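Long-range contacts in alkylpurine DNA glycosylase AlkC (Pseudomonas fluorescens, PDB 5VHV), which probably excises alkylated purine bases from DNA as a base excision repair glycosylase that does not flip the damaged nucleotide: residues 146-151 with 186-191; 285-290 with 312-317. All coordinates share one frame; numbering follows the deposited sequence.

The two contacts lie in different architectural parts of AlkC, and contact 1 comes wholly before contact 2 in the sequence. Contact 1 pairs helix 144-152 with helix 187-201 in the helical array that makes up the first two thirds of the protein, the part related to DNA alkylation repair enzymes. Contact 2 joins strands 285-294 and 305-314, a beta hairpin at one border of the C-terminal sheet. Their centres are about 32 Å apart and their nearest atoms about 19 Å, without touching. Contact 1 grips a DNA phosphate directly, whereas contact 2 belongs to a separately built sheet close to the DNA, its nearest atom about 7 Å from the nucleic acid.

Contact 1. Residues 146-151 with 186-191; sequences VRRLAS and SLYVRK. With nucleotides of chain C.
Arg148 and Tyr188 both swing out with CG anti to the backbone N (both chi1 near -170°), and a bend at chi2 of Arg148 (-88°) lays its chain across the tyrosine ring. Arg148 CG sits 3.5 Å from the centroid of the Tyr188 ring, almost straight above it, in a CH-pi contact. Further out, NE of Arg148 comes within 3.3 Å of CE1 of Tyr188, and the guanidinium and ring planes are only 13° apart. The phenol oxygen lies under the rim of one guanidinium face.

Arg148, so guided, turns its polar end to the DNA. NH2 of Arg148 donates to OP1 of DG8 of chain C at 3.1 Å, while NE donates a hydrogen bond to a water 2.9 Å away that lies in the guanidinium plane. That water in turn donates to the same OP1 and to Tyr188 O. A salt bridge from NH1 to Glu117 steadies the third nitrogen. A leucine in place of Tyr188 would remove the flat surface under Arg148 and would probably leave its guanidinium freer to swing away from the phosphate.

Behind this polar edge two nearly parallel helices of the DNA-binding helical array, their axes 8.7 Å apart, close on Val189, whose CG2 meets Arg147 CB at 4.0 Å and also lies against Arg148 CB. Ser186 N-caps helix 187-201, its OG accepting from Val189 N at 3.1 Å, and also bonds Glu144 at the start of the partner helix. Arg147 is held by a salt bridge to Asp184. Arg148 is thus a phosphate-binding arginine positioned by an aromatic face: Glu117 probably offsets some of its positive charge while orienting the group, and NH2 and the water-linked NE face the phosphate.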
loop_
_atom_site.group_PDB
_atom_site.type_symbol
_atom_site.label_atom_id
_atom_site.label_comp_id
_atom_site.label_asym_id
_atom_site.label_seq_id
_atom_site.Cartn_x
_atom_site.Cartn_y
_atom_site.Cartn_z
ATOM N N VAL A 146 2.023 -16.173 -5.970
ATOM C CA VAL A 146 1.671 -15.937 -7.363
ATOM C C VAL A 146 0.293 -15.281 -7.462
ATOM O O VAL A 146 0.085 -14.359 -8.255
ATOM C CB VAL A 146 1.765 -17.275 -8.127
ATOM C CG1 VAL A 146 1.295 -17.145 -9.591
ATOM C CG2 VAL A 146 3.213 -17.807 -8.052
ATOM N N ARG A 147 -0.659 -15.705 -6.633
ATOM C CA ARG A 147 -1.961 -15.048 -6.613
ATOM C C ARG A 147 -1.829 -13.604 -6.167
ATOM O O ARG A 147 -2.474 -12.707 -6.729
ATOM C CB ARG A 147 -2.922 -15.795 -5.697
ATOM C CG ARG A 147 -3.227 -17.233 -6.171
ATOM C CD ARG A 147 -4.488 -17.788 -5.547
ATOM N NE ARG A 147 -4.505 -17.766 -4.071
ATOM C CZ ARG A 147 -3.830 -18.618 -3.300
ATOM N NH1 ARG A 147 -3.056 -19.556 -3.838
ATOM N NH2 ARG A 147 -3.929 -18.523 -1.982
ATOM N N ARG A 148 -0.989 -13.355 -5.164
ATOM C CA ARG A 148 -0.811 -11.992 -4.679
ATOM C C ARG A 148 -0.232 -11.090 -5.759
ATOM O O ARG A 148 -0.643 -9.929 -5.906
ATOM C CB ARG A 148 0.065 -12.017 -3.419
ATOM C CG ARG A 148 0.180 -10.673 -2.693
ATOM C CD ARG A 148 1.326 -9.802 -3.222
ATOM N NE ARG A 148 1.545 -8.669 -2.321
ATOM C CZ ARG A 148 2.489 -7.746 -2.466
ATOM N NH1 ARG A 148 3.342 -7.806 -3.493
ATOM N NH2 ARG A 148 2.585 -6.766 -1.558
ATOM N N LEU A 149 0.722 -11.605 -6.539
ATOM C CA LEU A 149 1.259 -10.854 -7.668
ATOM C C LEU A 149 0.153 -10.443 -8.646
ATOM O O LEU A 149 0.168 -9.327 -9.186
ATOM C CB LEU A 149 2.315 -11.700 -8.378
ATOM C CG LEU A 149 2.945 -11.175 -9.664
ATOM C CD1 LEU A 149 3.642 -9.829 -9.381
ATOM C CD2 LEU A 149 3.956 -12.178 -10.229
ATOM N N ALA A 150 -0.782 -11.353 -8.926
ATOM C CA ALA A 150 -1.855 -11.065 -9.880
ATOM C C ALA A 150 -2.661 -9.833 -9.464
ATOM O O ALA A 150 -3.006 -8.989 -10.303
ATOM C CB ALA A 150 -2.765 -12.294 -10.009
ATOM N N SER A 151 -2.923 -9.693 -8.157
ATOM C CA SER A 151 -3.671 -8.566 -7.610
ATOM C C SER A 151 -2.804 -7.325 -7.419
ATOM O O SER A 151 -3.241 -6.206 -7.716
ATOM C CB SER A 151 -4.276 -8.959 -6.262
ATOM O OG SER A 151 -4.896 -7.826 -5.660
ATOM N N SER A 186 -5.385 -16.762 1.944
ATOM C CA SER A 186 -4.109 -16.137 2.276
ATOM C C SER A 186 -4.319 -14.685 2.700
ATOM O O SER A 186 -4.838 -13.881 1.925
ATOM C CB SER A 186 -3.170 -16.178 1.069
ATOM O OG SER A 186 -2.104 -15.226 1.188
ATOM N N LEU A 187 -3.865 -14.335 3.906
ATOM C CA LEU A 187 -3.908 -12.932 4.326
ATOM C C LEU A 187 -3.117 -12.041 3.375
ATOM O O LEU A 187 -3.523 -10.912 3.077
ATOM C CB LEU A 187 -3.350 -12.808 5.747
ATOM C CG LEU A 187 -3.257 -11.393 6.311
ATOM C CD1 LEU A 187 -4.601 -10.695 6.331
ATOM C CD2 LEU A 187 -2.645 -11.452 7.720
ATOM N N TYR A 188 -1.952 -12.517 2.942
ATOM C CA TYR A 188 -1.117 -11.791 1.990
ATOM C C TYR A 188 -1.917 -11.409 0.756
ATOM O O TYR A 188 -1.897 -10.253 0.307
ATOM C CB TYR A 188 0.064 -12.684 1.630
ATOM C CG TYR A 188 1.168 -12.058 0.811
ATOM C CD1 TYR A 188 1.641 -10.775 1.083
ATOM C CD2 TYR A 188 1.794 -12.785 -0.187
ATOM C CE1 TYR A 188 2.679 -10.228 0.352
ATOM C CE2 TYR A 188 2.817 -12.247 -0.925
ATOM C CZ TYR A 188 3.265 -10.968 -0.640
ATOM O OH TYR A 188 4.304 -10.436 -1.351
ATOM N N VAL A 189 -2.656 -12.372 0.210
ATOM C CA VAL A 189 -3.507 -12.085 -0.939
ATOM C C VAL A 189 -4.619 -11.114 -0.551
ATOM O O VAL A 189 -4.921 -10.163 -1.290
ATOM C CB VAL A 189 -4.078 -13.393 -1.522
ATOM C CG1 VAL A 189 -5.104 -13.087 -2.656
ATOM C CG2 VAL A 189 -2.946 -14.262 -2.048
ATOM N N ARG A 190 -5.274 -11.350 0.597
ATOM C CA ARG A 190 -6.411 -10.513 0.967
ATOM C C ARG A 190 -5.999 -9.059 1.114
ATOM O O ARG A 190 -6.741 -8.162 0.701
ATOM C CB ARG A 190 -7.067 -11.007 2.260
ATOM C CG ARG A 190 -7.686 -12.382 2.114
ATOM C CD ARG A 190 -8.662 -12.734 3.235
ATOM N NE ARG A 190 -8.037 -12.784 4.555
ATOM C CZ ARG A 190 -7.393 -13.833 5.051
ATOM N NH1 ARG A 190 -7.265 -14.940 4.332
ATOM N NH2 ARG A 190 -6.884 -13.783 6.284
ATOM N N LYS A 191 -4.822 -8.806 1.692
ATOM C CA LYS A 191 -4.331 -7.433 1.804
ATOM C C LYS A 191 -4.263 -6.765 0.442
ATOM O O LYS A 191 -4.656 -5.602 0.285
ATOM C CB LYS A 191 -2.945 -7.415 2.443
ATOM C CG LYS A 191 -2.905 -7.785 3.903
ATOM C CD LYS A 191 -1.453 -7.809 4.376
ATOM C CE LYS A 191 -1.370 -7.965 5.900
ATOM N NZ LYS A 191 0.045 -8.202 6.323
ATOM P P DG C 8 1.914 -5.625 1.954
ATOM O OP1 DG C 8 1.702 -6.939 1.378
ATOM O OP2 DG C 8 0.902 -5.026 2.898
ATOM O "O5'" DG C 8 3.291 -5.492 2.701
ATOM C "C5'" DG C 8 4.486 -5.962 2.081
ATOM C "C4'" DG C 8 5.676 -5.573 2.915
ATOM O "O4'" DG C 8 5.697 -4.139 3.153
ATOM C "C3'" DG C 8 5.714 -6.219 4.283
ATOM O "O3'" DG C 8 7.076 -6.546 4.567
ATOM C "C2'" DG C 8 5.115 -5.146 5.211
ATOM C "C1'" DG C 8 5.545 -3.851 4.541
ATOM N N9 DG C 8 4.603 -2.746 4.593
ATOM C C8 DG C 8 3.298 -2.776 4.194
ATOM N N7 DG C 8 2.718 -1.615 4.240
ATOM C C5 DG C 8 3.720 -0.753 4.650
ATOM C C6 DG C 8 3.685 0.642 4.889
ATOM O O6 DG C 8 2.734 1.422 4.741
ATOM N N1 DG C 8 4.911 1.122 5.316
ATOM C C2 DG C 8 6.017 0.363 5.510
ATOM N N2 DG C 8 7.104 1.011 5.952
ATOM N N3 DG C 8 6.067 -0.948 5.288
ATOM C C4 DG C 8 4.886 -1.434 4.868
HETATM O O HOH W 1 -0.289 -7.999 -0.130
#

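Contact 2. Residues 285-290 with 312-317; sequences QKLVVD and FSLGAG
Leu287 and Phe312 face each other as an antiparallel hydrogen-bonded pair and satisfy both of each other's backbone groups. Leu287 N donates to Phe312 O at 2.8 Å, and Phe312 N returns a bond to Leu287 O at 3.0 Å. Two residues on, Leu314 N reaches Gln285 O at 2.9 Å, while Gln285 N donates to Leu314 O at 3.1 Å. Ser313 CA, of the non-hydrogen-bonded pair Lys286-Ser313, makes a CA-H...O contact with Gln285 O.

A water accepts from Gln285 NE2 at 3.0 Å. It lies 2.7 Å from Leu314 O and probably donates to it, though other acceptors compete for its protons. OE1 of Gln285 is taken by Glu252 N, just ahead of strand 253-265.

On the face shared by Gln285, Leu287, Phe312 and Leu314, CD1 of Leu287 packs 3.9 Å from CD2 of Leu314. CG of Phe312 lies between the backbone N and the carbonyl carbon (chi1 70°), and the ring leans toward strand 285-294, its CE1 edge 3.9 Å from Val289 CG2. Backbone bonds thus hold the hairpin, while the Gln285 amide works both ways, NE2 through water back to Leu314 O and OE1 out to Glu252 N.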
loop_
_atom_site.group_PDB
_atom_site.type_symbol
_atom_site.label_atom_id
_atom_site.label_comp_id
_atom_site.label_asym_id
_atom_site.label_seq_id
_atom_site.Cartn_x
_atom_site.Cartn_y
_atom_site.Cartn_z
ATOM N N GLN A 285 -26.023 0.013 19.088
ATOM C CA GLN A 285 -25.806 0.544 17.751
ATOM C C GLN A 285 -24.327 0.517 17.419
ATOM O O GLN A 285 -23.476 0.816 18.263
ATOM C CB GLN A 285 -26.382 1.968 17.599
ATOM C CG GLN A 285 -25.730 3.031 18.435
ATOM C CD GLN A 285 -26.567 4.314 18.493
ATOM O OE1 GLN A 285 -26.734 5.013 17.484
ATOM N NE2 GLN A 285 -27.108 4.619 19.676
ATOM N N LYS A 286 -24.035 0.133 16.186
ATOM C CA LYS A 286 -22.670 0.109 15.689
ATOM C C LYS A 286 -22.249 1.519 15.284
ATOM O O LYS A 286 -22.971 2.209 14.555
ATOM C CB LYS A 286 -22.553 -0.846 14.502
ATOM C CG LYS A 286 -22.641 -2.327 14.882
ATOM C CD LYS A 286 -22.483 -3.238 13.663
ATOM C CE LYS A 286 -22.734 -4.700 14.022
ATOM N NZ LYS A 286 -24.069 -4.914 14.658
ATOM N N LEU A 287 -21.096 1.952 15.780
ATOM C CA LEU A 287 -20.585 3.288 15.512
ATOM C C LEU A 287 -19.204 3.217 14.883
ATOM O O LEU A 287 -18.363 2.404 15.278
ATOM C CB LEU A 287 -20.492 4.125 16.792
ATOM C CG LEU A 287 -21.789 4.355 17.576
ATOM C CD1 LEU A 287 -21.552 5.226 18.798
ATOM C CD2 LEU A 287 -22.822 4.990 16.683
ATOM N N VAL A 288 -18.976 4.106 13.929
ATOM C CA VAL A 288 -17.648 4.397 13.410
ATOM C C VAL A 288 -17.340 5.825 13.830
ATOM O O VAL A 288 -18.013 6.766 13.395
ATOM C CB VAL A 288 -17.569 4.214 11.891
ATOM C CG1 VAL A 288 -16.251 4.821 11.337
ATOM C CG2 VAL A 288 -17.657 2.711 11.567
ATOM N N VAL A 289 -16.374 5.975 14.727
ATOM C CA VAL A 289 -15.992 7.258 15.297
ATOM C C VAL A 289 -14.600 7.602 14.790
ATOM O O VAL A 289 -13.632 6.894 15.087
ATOM C CB VAL A 289 -16.014 7.214 16.831
ATOM C CG1 VAL A 289 -15.702 8.584 17.405
ATOM C CG2 VAL A 289 -17.373 6.738 17.338
ATOM N N ASP A 290 -14.504 8.696 14.040
ATOM C CA ASP A 290 -13.237 9.214 13.543
ATOM C C ASP A 290 -13.142 10.694 13.931
ATOM O O ASP A 290 -14.043 11.253 14.560
ATOM C CB ASP A 290 -13.125 9.013 12.018
ATOM C CG ASP A 290 -13.015 7.544 11.617
ATOM O OD1 ASP A 290 -12.479 6.733 12.414
ATOM O OD2 ASP A 290 -13.437 7.189 10.493
ATOM N N PHE A 312 -16.994 0.572 17.252
ATOM C CA PHE A 312 -17.483 -0.264 18.344
ATOM C C PHE A 312 -19.000 -0.204 18.393
ATOM O O PHE A 312 -19.637 0.592 17.701
ATOM C CB PHE A 312 -16.889 0.177 19.689
ATOM C CG PHE A 312 -17.417 1.491 20.176
ATOM C CD1 PHE A 312 -17.092 2.666 19.517
ATOM C CD2 PHE A 312 -18.246 1.559 21.285
ATOM C CE1 PHE A 312 -17.590 3.875 19.950
ATOM C CE2 PHE A 312 -18.736 2.770 21.726
ATOM C CZ PHE A 312 -18.410 3.926 21.053
ATOM N N SER A 313 -19.563 -1.057 19.249
ATOM C CA SER A 313 -20.987 -1.085 19.541
ATOM C C SER A 313 -21.241 -0.403 20.876
ATOM O O SER A 313 -20.594 -0.731 21.877
ATOM C CB SER A 313 -21.506 -2.520 19.578
ATOM O OG SER A 313 -22.808 -2.563 20.121
ATOM N N LEU A 314 -22.175 0.544 20.878
ATOM C CA LEU A 314 -22.571 1.290 22.066
ATOM C C LEU A 314 -23.906 0.751 22.567
ATOM O O LEU A 314 -24.910 0.804 21.846
ATOM C CB LEU A 314 -22.674 2.784 21.751
ATOM C CG LEU A 314 -22.941 3.729 22.934
ATOM C CD1 LEU A 314 -21.824 3.661 23.979
ATOM C CD2 LEU A 314 -23.116 5.155 22.424
ATOM N N GLY A 315 -23.919 0.254 23.805
ATOM C CA GLY A 315 -25.138 -0.312 24.365
ATOM C C GLY A 315 -26.245 0.713 24.520
ATOM O O GLY A 315 -26.021 1.919 24.551
ATOM N N ALA A 316 -27.473 0.207 24.624
ATOM C CA ALA A 316 -28.630 1.070 24.799
ATOM C C ALA A 316 -28.483 1.902 26.067
ATOM O O ALA A 316 -28.240 1.365 27.153
ATOM C CB ALA A 316 -29.909 0.233 24.858
ATOM N N GLY A 317 -28.616 3.216 25.919
ATOM C CA GLY A 317 -28.461 4.132 27.030
ATOM C C GLY A 317 -27.066 4.189 27.630
ATOM O O GLY A 317 -26.854 4.925 28.590
HETATM O O HOH W 2 -27.085 2.299 21.566
#